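Local coordinates for protein papain inhibitor (Streptomyces mobaraensis, PDB 5NTB) that is produced under heat stress, inhibits the proteases papain, bromelain and trypsin, and serves as a glutamine and lysine donor substrate for transglutaminase, at residues Thr13-Lys18 / Val71-Pro76; Lys18-Gly21 / Thr25-Asp28; Ser31-Ala36 / Phe90-Pro95; Trp42-Pro45 / Asn49-Leu52. One frame throughout, in Å; residues are numbered along the deposited sequence. Where two conformers were deposited one is given.

Interaction 1: Thr13-Lys18 / Val71-Pro76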
# COMPACT_ATOMS: atom_id res chain seq x y z
N THR A 13 -7.60 -1.11 3.67
CA THR A 13 -8.12 0.02 4.42
C THR A 13 -7.45 1.27 3.87
O THR A 13 -6.68 1.21 2.90
CB THR A 13 -7.85 -0.15 5.91
OG1 THR A 13 -6.45 -0.40 6.10
CG2 THR A 13 -8.63 -1.33 6.46
N TYR A 14 -7.72 2.41 4.47
CA TYR A 14 -7.04 3.61 4.02
C TYR A 14 -6.64 4.47 5.21
O TYR A 14 -7.16 4.33 6.32
CB TYR A 14 -7.89 4.43 3.04
CG TYR A 14 -9.13 5.02 3.66
CD1 TYR A 14 -9.07 6.23 4.34
CD2 TYR A 14 -10.35 4.37 3.57
CE1 TYR A 14 -10.18 6.77 4.91
CE2 TYR A 14 -11.48 4.92 4.14
CZ TYR A 14 -11.38 6.12 4.81
OH TYR A 14 -12.49 6.69 5.38
N TYR A 15 -5.69 5.37 4.96
CA TYR A 15 -5.20 6.26 5.99
C TYR A 15 -4.96 7.64 5.40
O TYR A 15 -4.98 7.83 4.19
CB TYR A 15 -3.95 5.70 6.68
CG TYR A 15 -2.62 5.75 5.93
CD1 TYR A 15 -2.41 5.02 4.77
CD2 TYR A 15 -1.55 6.47 6.46
CE1 TYR A 15 -1.17 5.02 4.13
CE2 TYR A 15 -0.32 6.47 5.84
CZ TYR A 15 -0.14 5.76 4.67
OH TYR A 15 1.10 5.77 4.05
N THR A 16 -4.74 8.62 6.30
CA THR A 16 -4.69 10.03 5.93
C THR A 16 -3.47 10.76 6.49
O THR A 16 -3.51 11.99 6.61
CB THR A 16 -5.96 10.75 6.39
OG1 THR A 16 -6.10 10.59 7.81
CG2 THR A 16 -7.18 10.19 5.70
N ASP A 17 -2.40 10.04 6.83
CA ASP A 17 -1.23 10.70 7.40
C ASP A 17 -0.64 11.72 6.44
O ASP A 17 -0.58 11.52 5.22
CB ASP A 17 -0.14 9.69 7.74
CG ASP A 17 -0.54 8.72 8.83
OD1 ASP A 17 -1.64 8.84 9.40
OD2 ASP A 17 0.29 7.82 9.12
N LYS A 18 -0.13 12.81 7.01
CA LYS A 18 0.66 13.79 6.29
C LYS A 18 1.95 13.99 7.08
O LYS A 18 1.92 14.35 8.26
CB LYS A 18 -0.10 15.11 6.14
CG LYS A 18 0.74 16.29 5.70
CD LYS A 18 -0.13 17.42 5.16
CE LYS A 18 0.35 18.79 5.65
NZ LYS A 18 1.82 18.99 5.47
N VAL A 71 4.76 2.24 -3.39
CA VAL A 71 5.01 1.95 -1.98
C VAL A 71 5.77 3.12 -1.38
O VAL A 71 6.87 3.46 -1.82
CB VAL A 71 5.82 0.65 -1.82
CG1 VAL A 71 6.18 0.44 -0.36
CG2 VAL A 71 5.06 -0.54 -2.41
N ARG A 72 5.20 3.73 -0.34
CA ARG A 72 5.83 4.86 0.31
C ARG A 72 5.87 4.74 1.82
O ARG A 72 6.44 5.62 2.48
CB ARG A 72 5.11 6.17 -0.05
CG ARG A 72 5.08 6.44 -1.54
CD ARG A 72 5.80 7.72 -1.86
NE ARG A 72 5.73 8.08 -3.27
CZ ARG A 72 6.67 7.82 -4.17
NH1 ARG A 72 7.77 7.18 -3.81
NH2 ARG A 72 6.52 8.23 -5.42
N ASP A 73 5.29 3.70 2.40
CA ASP A 73 5.12 3.69 3.84
C ASP A 73 4.96 2.25 4.30
O ASP A 73 4.78 1.33 3.49
CB ASP A 73 3.91 4.54 4.23
CG ASP A 73 3.99 5.13 5.63
OD1 ASP A 73 4.91 4.82 6.41
OD2 ASP A 73 3.06 5.90 5.97
N LYS A 74 5.03 2.08 5.61
CA LYS A 74 4.91 0.80 6.29
C LYS A 74 3.66 0.82 7.16
O LYS A 74 3.36 1.84 7.79
CB LYS A 74 6.14 0.55 7.16
CG LYS A 74 6.16 -0.74 7.99
CD LYS A 74 7.57 -0.90 8.54
CE LYS A 74 7.67 -1.86 9.69
NZ LYS A 74 9.06 -1.76 10.22
N CYS A 75 2.93 -0.29 7.19
CA CYS A 75 1.76 -0.45 8.05
C CYS A 75 2.13 -1.45 9.15
O CYS A 75 2.09 -2.67 8.91
CB CYS A 75 0.57 -0.95 7.24
SG CYS A 75 -0.92 -1.20 8.23
N PRO A 76 2.51 -0.99 10.34
CA PRO A 76 2.93 -1.94 11.38
C PRO A 76 1.81 -2.84 11.88
O PRO A 76 2.09 -3.95 12.35
CB PRO A 76 3.44 -1.02 12.51
CG PRO A 76 3.72 0.28 11.85
CD PRO A 76 2.72 0.41 10.75
O HOH W 1 2.86 7.68 8.00

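Interaction 2: Lys18-Gly21 / Thr25-Asp28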
# COMPACT_ATOMS: atom_id res chain seq x y z
N LYS A 18 -0.13 12.81 7.01
CA LYS A 18 0.66 13.79 6.29
C LYS A 18 1.95 13.99 7.08
O LYS A 18 1.92 14.35 8.26
CB LYS A 18 -0.10 15.11 6.14
CG LYS A 18 0.74 16.29 5.70
CD LYS A 18 -0.13 17.42 5.16
CE LYS A 18 0.35 18.79 5.65
NZ LYS A 18 1.82 18.99 5.47
N GLY A 19 3.08 13.75 6.42
CA GLY A 19 4.37 13.85 7.07
C GLY A 19 5.41 13.10 6.26
O GLY A 19 5.46 13.24 5.04
N TYR A 20 6.26 12.33 6.94
CA TYR A 20 7.21 11.45 6.28
C TYR A 20 6.79 10.01 6.49
O TYR A 20 6.48 9.62 7.62
CB TYR A 20 8.63 11.65 6.82
CG TYR A 20 9.19 13.03 6.59
CD1 TYR A 20 9.26 13.58 5.31
CD2 TYR A 20 9.63 13.79 7.66
CE1 TYR A 20 9.76 14.86 5.11
CE2 TYR A 20 10.13 15.06 7.47
CZ TYR A 20 10.20 15.59 6.20
OH TYR A 20 10.71 16.85 6.03
N GLY A 21 6.77 9.22 5.42
CA GLY A 21 6.51 7.80 5.54
C GLY A 21 7.75 7.03 5.96
O GLY A 21 8.83 7.58 6.17
N THR A 25 10.29 9.77 2.86
CA THR A 25 9.93 10.79 1.90
C THR A 25 8.62 11.46 2.31
O THR A 25 7.82 10.87 3.04
CB THR A 25 9.79 10.21 0.49
OG1 THR A 25 8.66 9.32 0.44
CG2 THR A 25 11.05 9.45 0.10
N PRO A 26 8.40 12.70 1.88
CA PRO A 26 7.18 13.41 2.29
C PRO A 26 5.95 12.83 1.62
O PRO A 26 5.92 12.62 0.41
CB PRO A 26 7.44 14.85 1.84
CG PRO A 26 8.43 14.73 0.73
CD PRO A 26 9.31 13.58 1.12
N ILE A 27 4.92 12.57 2.43
CA ILE A 27 3.67 12.01 1.93
C ILE A 27 2.50 12.83 2.46
O ILE A 27 2.56 13.43 3.54
CB ILE A 27 3.51 10.53 2.33
CG1 ILE A 27 3.37 10.38 3.85
CG2 ILE A 27 4.66 9.71 1.79
CD1 ILE A 27 2.93 8.97 4.28
N ASP A 28 1.44 12.86 1.66
CA ASP A 28 0.15 13.40 2.08
C ASP A 28 -0.88 12.40 1.57
O ASP A 28 -1.26 12.44 0.41
CB ASP A 28 -0.08 14.79 1.52
CG ASP A 28 -1.45 15.34 1.86
OD1 ASP A 28 -2.24 14.63 2.53
OD2 ASP A 28 -1.73 16.50 1.50

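Interaction 3: Ser31-Ala36 / Phe90-Pro95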
# COMPACT_ATOMS: atom_id res chain seq x y z
N SER A 31 -4.08 13.37 -0.43
CA SER A 31 -4.02 13.92 -1.77
C SER A 31 -3.06 13.20 -2.71
O SER A 31 -2.89 13.65 -3.84
CB SER A 31 -3.63 15.40 -1.73
OG SER A 31 -2.34 15.57 -1.19
N GLN A 32 -2.43 12.11 -2.28
CA GLN A 32 -1.49 11.41 -3.14
C GLN A 32 -1.82 9.93 -3.17
O GLN A 32 -2.21 9.35 -2.14
CB GLN A 32 -0.05 11.57 -2.65
CG GLN A 32 0.46 12.99 -2.73
CD GLN A 32 1.82 13.13 -2.10
OE1 GLN A 32 2.17 12.42 -1.15
NE2 GLN A 32 2.61 14.06 -2.63
N ASP A 33 -1.66 9.31 -4.34
CA ASP A 33 -1.78 7.86 -4.48
C ASP A 33 -0.53 7.19 -3.91
O ASP A 33 0.58 7.44 -4.39
CB ASP A 33 -1.95 7.45 -5.94
CG ASP A 33 -3.31 7.75 -6.49
OD1 ASP A 33 -4.24 8.04 -5.71
OD2 ASP A 33 -3.47 7.66 -7.74
N LEU A 34 -0.71 6.31 -2.93
CA LEU A 34 0.41 5.55 -2.39
C LEU A 34 -0.16 4.41 -1.56
O LEU A 34 -1.36 4.34 -1.31
CB LEU A 34 1.34 6.43 -1.55
CG LEU A 34 0.70 7.25 -0.42
CD1 LEU A 34 0.52 6.46 0.87
CD2 LEU A 34 1.55 8.49 -0.18
N VAL A 35 0.73 3.53 -1.12
CA VAL A 35 0.32 2.43 -0.26
C VAL A 35 1.32 2.28 0.88
O VAL A 35 2.53 2.51 0.73
CB VAL A 35 0.18 1.11 -1.04
CG1 VAL A 35 1.51 0.65 -1.57
CG2 VAL A 35 -0.45 0.01 -0.17
N ALA A 36 0.79 1.89 2.04
CA ALA A 36 1.57 1.42 3.18
C ALA A 36 1.51 -0.10 3.21
O ALA A 36 0.42 -0.68 3.22
CB ALA A 36 1.04 2.01 4.49
N PHE A 90 -7.54 4.83 -2.25
CA PHE A 90 -8.68 3.97 -1.89
C PHE A 90 -9.95 4.44 -2.58
O PHE A 90 -10.72 3.63 -3.11
CB PHE A 90 -8.83 3.98 -0.38
CG PHE A 90 -9.87 3.04 0.16
CD1 PHE A 90 -11.22 3.35 0.06
CD2 PHE A 90 -9.49 1.89 0.85
CE1 PHE A 90 -12.18 2.51 0.60
CE2 PHE A 90 -10.46 1.05 1.40
CZ PHE A 90 -11.80 1.37 1.27
N ALA A 91 -10.18 5.76 -2.59
CA ALA A 91 -11.39 6.33 -3.15
C ALA A 91 -11.54 6.04 -4.63
O ALA A 91 -12.66 6.10 -5.15
CB ALA A 91 -11.40 7.83 -2.90
N LYS A 92 -10.45 5.73 -5.32
CA LYS A 92 -10.52 5.39 -6.73
C LYS A 92 -11.07 3.99 -6.96
O LYS A 92 -11.48 3.67 -8.09
CB LYS A 92 -9.13 5.53 -7.35
CG LYS A 92 -8.62 6.96 -7.28
CD LYS A 92 -7.22 7.13 -7.84
CE LYS A 92 -6.81 8.59 -7.74
NZ LYS A 92 -5.57 8.87 -8.50
N LEU A 93 -11.06 3.15 -5.94
CA LEU A 93 -11.54 1.78 -6.02
C LEU A 93 -12.85 1.54 -5.30
O LEU A 93 -13.61 0.66 -5.70
CB LEU A 93 -10.51 0.81 -5.44
CG LEU A 93 -9.20 0.70 -6.21
CD1 LEU A 93 -8.29 -0.27 -5.47
CD2 LEU A 93 -9.45 0.24 -7.64
N ALA A 94 -13.12 2.27 -4.22
CA ALA A 94 -14.26 1.96 -3.37
C ALA A 94 -14.67 3.21 -2.61
O ALA A 94 -13.84 4.10 -2.39
CB ALA A 94 -13.92 0.83 -2.38
N PRO A 95 -15.93 3.30 -2.18
CA PRO A 95 -16.36 4.47 -1.41
C PRO A 95 -15.65 4.54 -0.07
O PRO A 95 -15.49 3.54 0.63
CB PRO A 95 -17.87 4.25 -1.23
CG PRO A 95 -18.04 2.77 -1.36
CD PRO A 95 -17.04 2.35 -2.39

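Interaction 4: Trp42-Pro45 / Asn49-Leu52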
# COMPACT_ATOMS: atom_id res chain seq x y z
N TRP A 42 8.90 -6.02 5.23
CA TRP A 42 10.07 -5.17 5.39
C TRP A 42 11.24 -5.98 5.93
O TRP A 42 11.06 -6.88 6.76
CB TRP A 42 9.72 -4.00 6.32
CG TRP A 42 8.69 -3.09 5.68
CD1 TRP A 42 7.37 -3.39 5.45
CD2 TRP A 42 8.90 -1.78 5.12
NE1 TRP A 42 6.74 -2.34 4.80
CE2 TRP A 42 7.66 -1.35 4.59
CE3 TRP A 42 10.01 -0.93 5.03
CZ2 TRP A 42 7.51 -0.11 3.98
CZ3 TRP A 42 9.86 0.30 4.42
CH2 TRP A 42 8.61 0.70 3.89
N THR A 43 12.44 -5.69 5.41
CA THR A 43 13.60 -6.54 5.68
C THR A 43 14.79 -5.79 6.26
O THR A 43 15.51 -6.35 7.09
CB THR A 43 14.06 -7.27 4.40
OG1 THR A 43 14.20 -6.33 3.32
CG2 THR A 43 13.06 -8.34 4.02
N THR A 44 15.03 -4.56 5.83
CA THR A 44 16.25 -3.91 6.28
C THR A 44 16.06 -3.34 7.68
O THR A 44 14.96 -2.92 8.05
CB THR A 44 16.66 -2.80 5.32
OG1 THR A 44 15.58 -1.87 5.18
CG2 THR A 44 17.00 -3.38 3.96
N PRO A 45 17.12 -3.31 8.49
CA PRO A 45 16.97 -2.77 9.85
C PRO A 45 16.69 -1.28 9.85
O PRO A 45 16.12 -0.77 10.83
CB PRO A 45 18.30 -3.12 10.52
CG PRO A 45 19.26 -3.33 9.39
CD PRO A 45 18.47 -3.83 8.23
N ASN A 49 16.03 2.40 3.99
CA ASN A 49 16.89 1.65 3.10
C ASN A 49 16.24 0.37 2.60
O ASN A 49 16.92 -0.47 1.99
CB ASN A 49 18.20 1.33 3.83
CG ASN A 49 19.31 0.93 2.89
OD1 ASN A 49 19.45 1.50 1.79
ND2 ASN A 49 20.13 -0.04 3.31
N ASP A 50 14.94 0.20 2.82
CA ASP A 50 14.32 -1.05 2.42
C ASP A 50 14.16 -1.10 0.90
O ASP A 50 13.83 -0.09 0.28
CB ASP A 50 12.96 -1.20 3.08
CG ASP A 50 12.50 -2.64 3.11
OD1 ASP A 50 12.03 -3.13 2.06
OD2 ASP A 50 12.63 -3.27 4.18
N PRO A 51 14.37 -2.26 0.28
CA PRO A 51 14.11 -2.36 -1.17
C PRO A 51 12.68 -2.02 -1.55
O PRO A 51 12.44 -1.61 -2.69
CB PRO A 51 14.46 -3.82 -1.50
CG PRO A 51 14.60 -4.51 -0.16
CD PRO A 51 15.02 -3.46 0.81
N LEU A 52 11.72 -2.14 -0.61
CA LEU A 52 10.35 -1.71 -0.89
C LEU A 52 10.27 -0.25 -1.28
O LEU A 52 9.29 0.16 -1.91
CB LEU A 52 9.47 -1.95 0.33
CG LEU A 52 9.06 -3.41 0.55
CD1 LEU A 52 8.47 -3.57 1.95
CD2 LEU A 52 8.04 -3.85 -0.51
O HOH W 2 11.83 -5.70 2.02
O HOH W 3 12.78 -2.13 6.73

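Interaction 1: Thr13-Lys18 / Val71-Pro76
Tyr15 and Asp73 meet through one direct bond: the phenol OH of Tyr15 donates to Asp73 OD2 over 2.7 Å. Strands 8-18 and 65-75, which carry them, are not paired neighbours in the sheet of this double-psi beta-barrel, so the tie runs through side chains alone. Along 71-76, Val71 lies against Val35 and Ile37 of the adjacent strand 35-38. Asp73 then points its CB toward 13-18, and with CG anti to the backbone N (chi1 -153°) the carboxylate reaches the phenol. Tyr15 OH approaches on the anti lone pair of OD2, the side away from OD1. Ring and carboxylate planes cross at 49°, with the acid oblique to the ring, and Asp73 CB comes within 3.1 Å of Tyr15 OH. The same OD2 accepts a bond from a water at 2.7 Å. At the next residue, Lys74 N donates to Asp73 OD1 at 2.9 Å, arriving 40° above the carboxylate plane; Ala22 N is a second donor to OD1. Lys74 starts away from 13-18 and its side chain touches Trp42. Cys75, the last residue of the strand, is disulfide-bonded to Cys78. Each carboxylate oxygen of Asp73 thus has two donors, which should fix the rotation of the group. The water on OD2 also donates to Asp17 OD2 at 2.8 Å, and by bridging the two acids it probably eases the repulsion between their charges.

Interaction 2: Lys18-Gly21 / Thr25-Asp28
Gly19 and Ile27 form an antiparallel hydrogen-bonded pair, with Ile27 N donating to Gly19 O at 2.7 Å and Gly19 N to Ile27 O at 2.9 Å. Both bonds are nearly straight, the first at 169°. Further along, Gly21 N reaches Thr25 O at 3.1 Å. CA-H...O contacts fill in between, the shortest from Pro26 CA to Gly19 O at 3.2 Å. The non-hydrogen-bonded pairs on either side, Lys18-Asp28 and Tyr20-Pro26, put their side chains on one face. There the Tyr20 ring turns its edge to the Pro26 backbone, CD1 lying 3.6 Å from Pro26 N. Lys18 approaches Asp28 with its aliphatic CD rather than its charge: Lys18 NZ stays 5.9 Å from Asp28 OD2, while Asp28 OD1 bonds to Ser30 OG. On the other face Ile27 is buried, and its CD1 sits 4.0 Å from CA of Gly21, which has no side chain. The ladder is a short beta hairpin, and the chain bends at Gly19, whose phi is 161°. It stands at the surface beyond strand 8-18, with Ile27 packing inward on Arg72 and Asp73 of strand 65-75.

Interaction 3: Ser31-Ala36 / Phe90-Pro95
Asp33 and Lys92 make a salt bridge, the one direct link between 31-36 and 90-95. Lys92 NZ donates to Asp33 OD2 at 2.5 Å, a length short enough to be read with caution in a surface pair. The ammonium arrives on the syn side of OD2, 18° out of the carboxylate plane. The bridge is lopsided rather than shared evenly, since Lys92 NZ lies 3.2 Å from Asp33 OD1. The two side chains come from opposite directions. Lys92 is fully extended beyond CG, its chi2 of 178° opening a straight run that spans the gap, for Asp33 CA and Lys92 CA are 9.4 Å apart.

Van der Waals contact accompanies the charge pair: CE and, more loosely, CD of Lys92 lie beside the carboxylate, CE 3.3 Å from Asp33 OD1.

Each segment has its own hydrogen bonds nearby. Phe90 O accepts from Leu93 N at 2.9 Å and from Ala94 N at 3.0 Å, turning the chain around Lys92. Beside Asp33, Gln32 O and Leu34 N both bond to Ser86 OG of strand 82-86.

Apolar side chains place the two segments against strand 8-18, Leu34 packing on Tyr15 and Leu93 on Met12. Both Asp33 and Lys92 also touch a crystal neighbour. The arrangement is a long-range surface salt bridge on a double-psi beta-barrel, tying the run into strand 35-38 to the loop after helix 87-90.

Interaction 4: Trp42-Pro45 / Asn49-Leu52
The Trp42 indole receives Leu52 on one face: CD1 of Leu52 stands 3.5 Å from the centroid of the five-membered ring, only 6° off its normal, a CH-pi contact. Obliquely to the six-membered ring comes Asp50, whose CB lies 3.5 Å from Trp42 CE3, and a water sits in plane at the indole edge. Trp42 NE1 is hydrogen-bonded to Ile37 O.

The second flat group, the Asp50 carboxylate, organises the backbone. A chi1 of -159° swings it opposite the main-chain nitrogen and sends OD2 to the amides of 42-45. Thr43 N meets the syn lone pair of OD2 at 2.7 Å, whereas Thr44 N arrives at 3.2 Å from 41° above the carboxylate plane. The water at the indole edge donates to OD2 as well and to Thr44 O. OD1 takes Leu52 N at 2.9 Å on its anti lone pair, forming an Asx turn, and a second water joins OD1 to Thr43 OG1. The buried carboxylate therefore has five donors, which probably stabilise its charged form. Farther out, Thr44 CG2 packs on Pro51 CD at 3.7 Å, and Thr44 OG1 bonds to Asn46 O.

In sequence the loop connects strand 35-38 to strand 57-62. Trp42 rests on Lys74 of strand 65-75 and on Cys23 and Cys53, which form a disulfide, while Leu52 packs on Val71 of that strand and on Ile2.

How the interactions relate
Interactions 1 and 4 are partly buried, and each centres on a buried aspartate; interactions 2 and 3 lie at the surface. The aspartate of interaction 1 joins strands distant in sequence through a side-chain bond, whereas that of interaction 4 gathers local amides within one loop. Interaction 2 relies on backbone pairing, and interaction 3 on a single ion pair. Interactions 1 and 2 share Lys18 at the end of strand 8-18. Residues of strand 65-75 touch a segment of each other contact: Asp73 meets Ile27 and Gly21, Arg72 N probably bonds to Val35 O, and Asp73 O approaches Trp42. Interactions 3 and 4, about 23 Å apart between centres, lie on opposite sides of the chain's centre.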